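Local coordinates for protein Na-translocating NADH-quinone reductase subunit C NqrC (Shewanella oneidensis, PDB 4XHF) that is the soluble fragment of the NqrC subunit of the Nqr membrane complex and binds flavin mononucleotide through an FMN-binding domain, at residues A[37-40]-A[41-44]; A[229-232]-A[233-237]; A[241-244]-A[245-249]. All coordinates share one frame; numbering follows the deposited sequence.

In the fold
All three contacts are local, each within one helix or, in contact 2, at its end, and they differ mainly in how deeply that helix is set. Contact 2, at the end of helix 221-234, is the most buried, its centre about 10 Å from the centre of the chain, and its side chains are largely aromatic. Contact 1, on helix 29-48, and contact 3, on helix 241-249, lie further out and combine apolar with polar side chains; charged groups and waters mark contact 1, a phenylalanine-leucine pair contact 3. Contacts 2 and 3 touch through Phe235 and Phe244 and share strand 129-139, whereas the centres of contacts 1 and 2 are about 23 Å apart.

Contact 1: residues A[37-40]-A[41-44]; sequences KRDE and LQRY
Arg43 folds back over the preceding turn, its guanidinium lying across the backbone of Asp39 and Glu40. Asp39 O sits 3.6 Å above the guanidinium plane, displaced toward its rim, while Arg43 NH2 comes within 3.2 Å of Glu40 CG. A bend at chi3 (-65°) brings the group back over the helix. The carboxylates of Asp39 and Glu40 do not touch it: Asp39 OD2 is 4.9 Å from Arg43 NH1, and a water lies between Asp39 OD2 and Arg43 NH1, accepting from NH1 at 2.8 Å and donating only weakly to OD2. Beside this, the Tyr44 ring presents a face to Glu40 O, which stands 3.0 Å above the ring plane, toward the rim near CG. Glu40 O also accepts Tyr44 N at 2.8 Å with an N-H...O angle of 164°, one of four successive i to i+4 alpha-helical bonds, from Leu41, Gln42, Arg43 and Tyr44 back to Lys37, Arg38, Asp39 and Glu40. One flank of helix 29-48 faces the antiparallel sheet: Leu41 turns inward to Phe120 and Arg118 of strand 113-123 and to Tyr148 of strand 144-151, and Tyr44 stacks on Tyr164. Another faces helix 58-66, where Gln42 packs against Phe59 and Phe63 and Asp39 is salt-bridged to Arg60. Glu40 pairs with Lys36 and Arg38 with Asp87.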
# COMPACT_ATOMS: atom_id res chain seq x y z
N LYS A 37 -15.18 -8.42 3.28
CA LYS A 37 -13.80 -7.96 3.19
C LYS A 37 -13.39 -7.71 1.75
O LYS A 37 -12.56 -6.84 1.47
CB LYS A 37 -12.85 -8.98 3.83
CG LYS A 37 -13.13 -9.25 5.30
CD LYS A 37 -12.77 -8.07 6.20
CE LYS A 37 -11.26 -7.90 6.33
NZ LYS A 37 -10.90 -6.89 7.36
N ARG A 38 -13.96 -8.47 0.82
CA ARG A 38 -13.65 -8.29 -0.59
C ARG A 38 -14.22 -6.97 -1.10
O ARG A 38 -13.61 -6.31 -1.93
CB ARG A 38 -14.20 -9.46 -1.42
CG ARG A 38 -13.48 -9.65 -2.74
CD ARG A 38 -14.09 -10.77 -3.57
NE ARG A 38 -14.28 -12.00 -2.79
CZ ARG A 38 -15.44 -12.37 -2.24
NH1 ARG A 38 -16.53 -11.63 -2.37
NH2 ARG A 38 -15.49 -13.51 -1.55
N ASP A 39 -15.39 -6.59 -0.59
CA ASP A 39 -16.00 -5.32 -0.95
C ASP A 39 -15.16 -4.15 -0.44
O ASP A 39 -14.90 -3.20 -1.18
CB ASP A 39 -17.42 -5.21 -0.39
CG ASP A 39 -18.41 -6.10 -1.12
OD1 ASP A 39 -18.11 -6.54 -2.25
OD2 ASP A 39 -19.50 -6.34 -0.56
N GLU A 40 -14.75 -4.22 0.82
CA GLU A 40 -13.89 -3.20 1.40
C GLU A 40 -12.57 -3.12 0.64
O GLU A 40 -12.07 -2.04 0.35
CB GLU A 40 -13.63 -3.50 2.89
CG GLU A 40 -14.88 -3.41 3.76
CD GLU A 40 -14.67 -3.94 5.16
OE1 GLU A 40 -13.55 -4.37 5.48
OE2 GLU A 40 -15.64 -3.91 5.96
N LEU A 41 -12.01 -4.29 0.32
CA LEU A 41 -10.77 -4.37 -0.45
C LEU A 41 -10.89 -3.65 -1.79
O LEU A 41 -10.05 -2.83 -2.13
CB LEU A 41 -10.40 -5.84 -0.67
CG LEU A 41 -9.14 -6.12 -1.49
CD1 LEU A 41 -7.91 -5.54 -0.82
CD2 LEU A 41 -8.97 -7.62 -1.70
N GLN A 42 -11.95 -3.97 -2.53
CA GLN A 42 -12.18 -3.36 -3.83
C GLN A 42 -12.29 -1.84 -3.72
O GLN A 42 -11.75 -1.11 -4.54
CB GLN A 42 -13.45 -3.94 -4.47
CG GLN A 42 -13.27 -5.35 -5.01
CD GLN A 42 -14.55 -5.93 -5.59
OE1 GLN A 42 -15.64 -5.74 -5.04
NE2 GLN A 42 -14.42 -6.62 -6.72
N ARG A 43 -12.98 -1.37 -2.68
CA ARG A 43 -13.15 0.06 -2.47
C ARG A 43 -11.81 0.71 -2.14
O ARG A 43 -11.47 1.75 -2.70
CB ARG A 43 -14.16 0.34 -1.36
CG ARG A 43 -15.61 0.02 -1.75
CD ARG A 43 -16.61 0.57 -0.75
NE ARG A 43 -16.49 -0.06 0.57
CZ ARG A 43 -17.17 -1.13 0.96
NH1 ARG A 43 -18.04 -1.73 0.16
NH2 ARG A 43 -16.98 -1.62 2.18
N TYR A 44 -11.04 0.08 -1.25
CA TYR A 44 -9.72 0.59 -0.87
C TYR A 44 -8.83 0.79 -2.08
O TYR A 44 -8.19 1.83 -2.24
CB TYR A 44 -9.03 -0.36 0.11
CG TYR A 44 -9.69 -0.51 1.46
CD1 TYR A 44 -10.42 0.52 2.03
CD2 TYR A 44 -9.59 -1.70 2.18
CE1 TYR A 44 -11.02 0.38 3.27
CE2 TYR A 44 -10.18 -1.86 3.41
CZ TYR A 44 -10.90 -0.81 3.95
OH TYR A 44 -11.50 -0.97 5.18
O HOH W 1 -20.28 -3.32 0.61
O HOH W 2 -16.83 -7.63 -4.02

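Contact 2: residues A[229-232]-A[233-237]; sequences RAME and FWFGV
Met231 and Phe235 meet one turn apart where helix 221-234 of the FMN-binding domain runs out, Phe235 being the first residue to leave helical backbone angles. The backbone bonds record this ending. Phe233 N, Trp234 N and Phe235 N donate to Arg229 O, Ala230 O and Met231 O in the i to i+4 pattern, the last at 2.9 Å with an N-H...O angle of 148°. The pattern then tightens: Gly236 N donates to Phe233 O at 2.9 Å, a three-residue step, whereas its approach to Glu232 O at 3.3 Å has too poor an angle for a bond.

Most apolar partners come from neighbouring strands. Met231 CB lies 4.0 Å from Phe235 CD2, and both side chains reach Val149 of strand 144-151. Ala230, Met231 and Trp234 lean on Phe136 of strand 129-139, placing this side of the helix against the antiparallel sheet. Among the aromatics themselves, Phe233 CD2 stands 3.6 Å above the indole plane of Trp234, toward its rim.

Carbonyl oxygens also meet ring edges. With CG beside the backbone N (chi1 -80°), the indole of Trp234 projects outward from the helix with its CD1-NE1 edge turned back toward the previous turn. Trp234 CD1 comes to 3.2 Å from Ala230 O, which lies at the ring edge near its plane, and NE1 donates to Tyr137 O, which restrains the rotation of the ring. In Phe235 a similar first torsion sets the ring edge against the preceding turn, where CD2 approaches Met231 O to 3.2 Å near the ring plane.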
# COMPACT_ATOMS: atom_id res chain seq x y z
N ARG A 229 8.54 4.66 7.81
CA ARG A 229 9.38 3.48 7.81
C ARG A 229 8.69 2.30 7.13
O ARG A 229 9.34 1.44 6.54
CB ARG A 229 9.78 3.11 9.23
CG ARG A 229 10.84 4.03 9.82
CD ARG A 229 11.18 3.66 11.25
NE ARG A 229 11.22 4.84 12.12
CZ ARG A 229 10.39 5.07 13.14
NH1 ARG A 229 9.43 4.20 13.46
NH2 ARG A 229 10.52 6.18 13.85
N ALA A 230 7.36 2.27 7.22
CA ALA A 230 6.58 1.22 6.57
C ALA A 230 6.77 1.28 5.06
O ALA A 230 7.02 0.27 4.42
CB ALA A 230 5.11 1.36 6.93
N MET A 231 6.67 2.48 4.51
CA MET A 231 6.87 2.67 3.08
C MET A 231 8.34 2.46 2.70
O MET A 231 8.63 1.93 1.63
CB MET A 231 6.42 4.06 2.65
CG MET A 231 4.91 4.22 2.63
SD MET A 231 4.41 5.87 2.12
CE MET A 231 2.66 5.82 2.48
N GLU A 232 9.25 2.85 3.58
CA GLU A 232 10.67 2.69 3.32
C GLU A 232 11.03 1.22 3.12
O GLU A 232 11.87 0.88 2.28
CB GLU A 232 11.51 3.27 4.46
CG GLU A 232 13.00 3.15 4.23
CD GLU A 232 13.81 3.71 5.38
OE1 GLU A 232 13.20 4.20 6.34
OE2 GLU A 232 15.06 3.64 5.31
N PHE A 233 10.41 0.35 3.90
CA PHE A 233 10.66 -1.09 3.79
C PHE A 233 10.00 -1.68 2.55
O PHE A 233 10.64 -2.42 1.80
CB PHE A 233 10.15 -1.84 5.02
CG PHE A 233 10.26 -3.33 4.89
CD1 PHE A 233 11.45 -3.97 5.17
CD2 PHE A 233 9.18 -4.09 4.46
CE1 PHE A 233 11.56 -5.34 5.04
CE2 PHE A 233 9.29 -5.46 4.32
CZ PHE A 233 10.48 -6.09 4.62
N TRP A 234 8.73 -1.37 2.36
CA TRP A 234 7.94 -2.04 1.33
C TRP A 234 8.24 -1.53 -0.07
O TRP A 234 7.91 -2.18 -1.05
CB TRP A 234 6.46 -1.90 1.65
CG TRP A 234 6.04 -2.90 2.67
CD1 TRP A 234 5.73 -2.66 3.98
CD2 TRP A 234 5.93 -4.31 2.48
NE1 TRP A 234 5.41 -3.84 4.61
CE2 TRP A 234 5.53 -4.87 3.71
CE3 TRP A 234 6.12 -5.16 1.39
CZ2 TRP A 234 5.32 -6.23 3.88
CZ3 TRP A 234 5.92 -6.51 1.56
CH2 TRP A 234 5.52 -7.04 2.79
N PHE A 235 8.87 -0.36 -0.16
CA PHE A 235 9.40 0.12 -1.43
C PHE A 235 10.92 -0.08 -1.48
O PHE A 235 11.59 0.41 -2.39
CB PHE A 235 9.03 1.58 -1.65
CG PHE A 235 7.57 1.79 -1.94
CD1 PHE A 235 7.04 1.47 -3.18
CD2 PHE A 235 6.72 2.28 -0.97
CE1 PHE A 235 5.70 1.65 -3.45
CE2 PHE A 235 5.38 2.46 -1.23
CZ PHE A 235 4.87 2.14 -2.47
N GLY A 236 11.44 -0.82 -0.51
CA GLY A 236 12.86 -1.10 -0.42
C GLY A 236 13.20 -2.44 -1.05
O GLY A 236 12.34 -3.10 -1.64
N VAL A 237 14.45 -2.86 -0.89
CA VAL A 237 14.97 -4.04 -1.57
C VAL A 237 14.28 -5.32 -1.11
O VAL A 237 14.22 -6.30 -1.86
CB VAL A 237 16.49 -4.18 -1.36
CG1 VAL A 237 17.20 -2.94 -1.88
CG2 VAL A 237 16.81 -4.38 0.12

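Contact 3: residues A[241-244]-A[245-249]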
# COMPACT_ATOMS: atom_id res chain seq x y z
N GLN A 241 10.56 -3.64 -4.73
CA GLN A 241 11.52 -3.05 -5.66
C GLN A 241 11.84 -3.99 -6.81
O GLN A 241 11.89 -3.57 -7.97
CB GLN A 241 12.80 -2.65 -4.93
CG GLN A 241 13.26 -1.23 -5.24
CD GLN A 241 14.43 -0.81 -4.37
OE1 GLN A 241 14.28 0.03 -3.48
NE2 GLN A 241 15.60 -1.38 -4.63
N THR A 242 12.06 -5.26 -6.50
CA THR A 242 12.31 -6.27 -7.53
C THR A 242 11.14 -6.33 -8.50
O THR A 242 11.32 -6.32 -9.71
CB THR A 242 12.55 -7.66 -6.93
OG1 THR A 242 13.78 -7.67 -6.19
CG2 THR A 242 12.62 -8.74 -8.02
N PHE A 243 9.93 -6.39 -7.94
CA PHE A 243 8.71 -6.46 -8.74
C PHE A 243 8.59 -5.27 -9.69
O PHE A 243 8.24 -5.44 -10.86
CB PHE A 243 7.49 -6.52 -7.82
CG PHE A 243 6.19 -6.35 -8.54
CD1 PHE A 243 5.80 -7.23 -9.53
CD2 PHE A 243 5.34 -5.30 -8.21
CE1 PHE A 243 4.59 -7.06 -10.19
CE2 PHE A 243 4.13 -5.14 -8.86
CZ PHE A 243 3.76 -6.02 -9.85
N PHE A 244 8.89 -4.07 -9.20
CA PHE A 244 8.82 -2.88 -10.03
C PHE A 244 9.89 -2.90 -11.11
O PHE A 244 9.63 -2.54 -12.26
CB PHE A 244 8.96 -1.61 -9.18
CG PHE A 244 7.74 -1.29 -8.35
CD1 PHE A 244 6.49 -1.78 -8.68
CD2 PHE A 244 7.86 -0.48 -7.23
CE1 PHE A 244 5.38 -1.48 -7.91
CE2 PHE A 244 6.75 -0.18 -6.46
CZ PHE A 244 5.51 -0.68 -6.80
N ASN A 245 11.10 -3.32 -10.75
CA ASN A 245 12.19 -3.41 -11.71
C ASN A 245 11.90 -4.40 -12.83
O ASN A 245 12.39 -4.25 -13.95
CB ASN A 245 13.49 -3.79 -11.01
CG ASN A 245 14.12 -2.63 -10.26
OD1 ASN A 245 13.88 -1.47 -10.57
ND2 ASN A 245 14.94 -2.95 -9.27
N GLN A 246 11.10 -5.42 -12.52
CA GLN A 246 10.67 -6.38 -13.53
C GLN A 246 9.68 -5.74 -14.50
O GLN A 246 9.70 -6.04 -15.70
CB GLN A 246 10.04 -7.61 -12.87
CG GLN A 246 11.02 -8.48 -12.10
CD GLN A 246 12.07 -9.10 -13.00
OE1 GLN A 246 13.25 -8.72 -12.96
NE2 GLN A 246 11.66 -10.06 -13.82
N LEU A 247 8.82 -4.88 -13.98
CA LEU A 247 7.81 -4.21 -14.81
C LEU A 247 8.44 -3.15 -15.70
O LEU A 247 8.02 -2.96 -16.84
CB LEU A 247 6.74 -3.57 -13.93
CG LEU A 247 5.83 -4.51 -13.13
CD1 LEU A 247 4.76 -3.70 -12.42
CD2 LEU A 247 5.20 -5.58 -14.00
N LYS A 248 9.45 -2.45 -15.18
CA LYS A 248 10.15 -1.43 -15.94
C LYS A 248 10.79 -2.03 -17.19
O LYS A 248 10.85 -1.39 -18.23
CB LYS A 248 11.22 -0.75 -15.08
CG LYS A 248 10.66 0.16 -14.00
CD LYS A 248 11.76 0.75 -13.13
CE LYS A 248 11.22 1.73 -12.11
NZ LYS A 248 12.30 2.38 -11.31
N ALA A 249 11.25 -3.27 -17.06
CA ALA A 249 11.87 -3.96 -18.18
C ALA A 249 10.81 -4.38 -19.20
O ALA A 249 10.67 -3.76 -20.25
CB ALA A 249 12.65 -5.17 -17.69
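Phe243 O is approached by two amides of the next turn: Leu247 N donates to it at 3.2 Å in the i to i+4 manner, and Gln246 N adds a weak second bond at 3.3 Å, with an N-H...O angle of only 124°. Gln246 N has its main acceptor in Thr242 O at 3.0 Å, so the amide is shared between two carbonyls. Asn245 N to Gln241 O and Lys248 N to Phe244 O, both 2.9 Å, complete this run of alpha-helical bonds.

The side-chain contact is a CH-pi pair. Leu247 CD1 lies over one face of the Phe243 ring, 4.1 Å from its centroid and 30° off the normal, with its closest approach at CZ, 3.6 Å. With CG anti to the amide nitrogen (chi1 170°) the Phe243 ring stands out from the helix flank, and Leu247 reaches back over its face.

Helix 241-249 thus turns one side to the antiparallel sheet: Phe243 packs on Val119 of strand 113-123 and Val132 of strand 129-139, Phe244 stacks on Phe155 and touches Val134, and Leu247 reaches Lys121. Phe244 also meets Phe235, just beyond the end of helix 221-234.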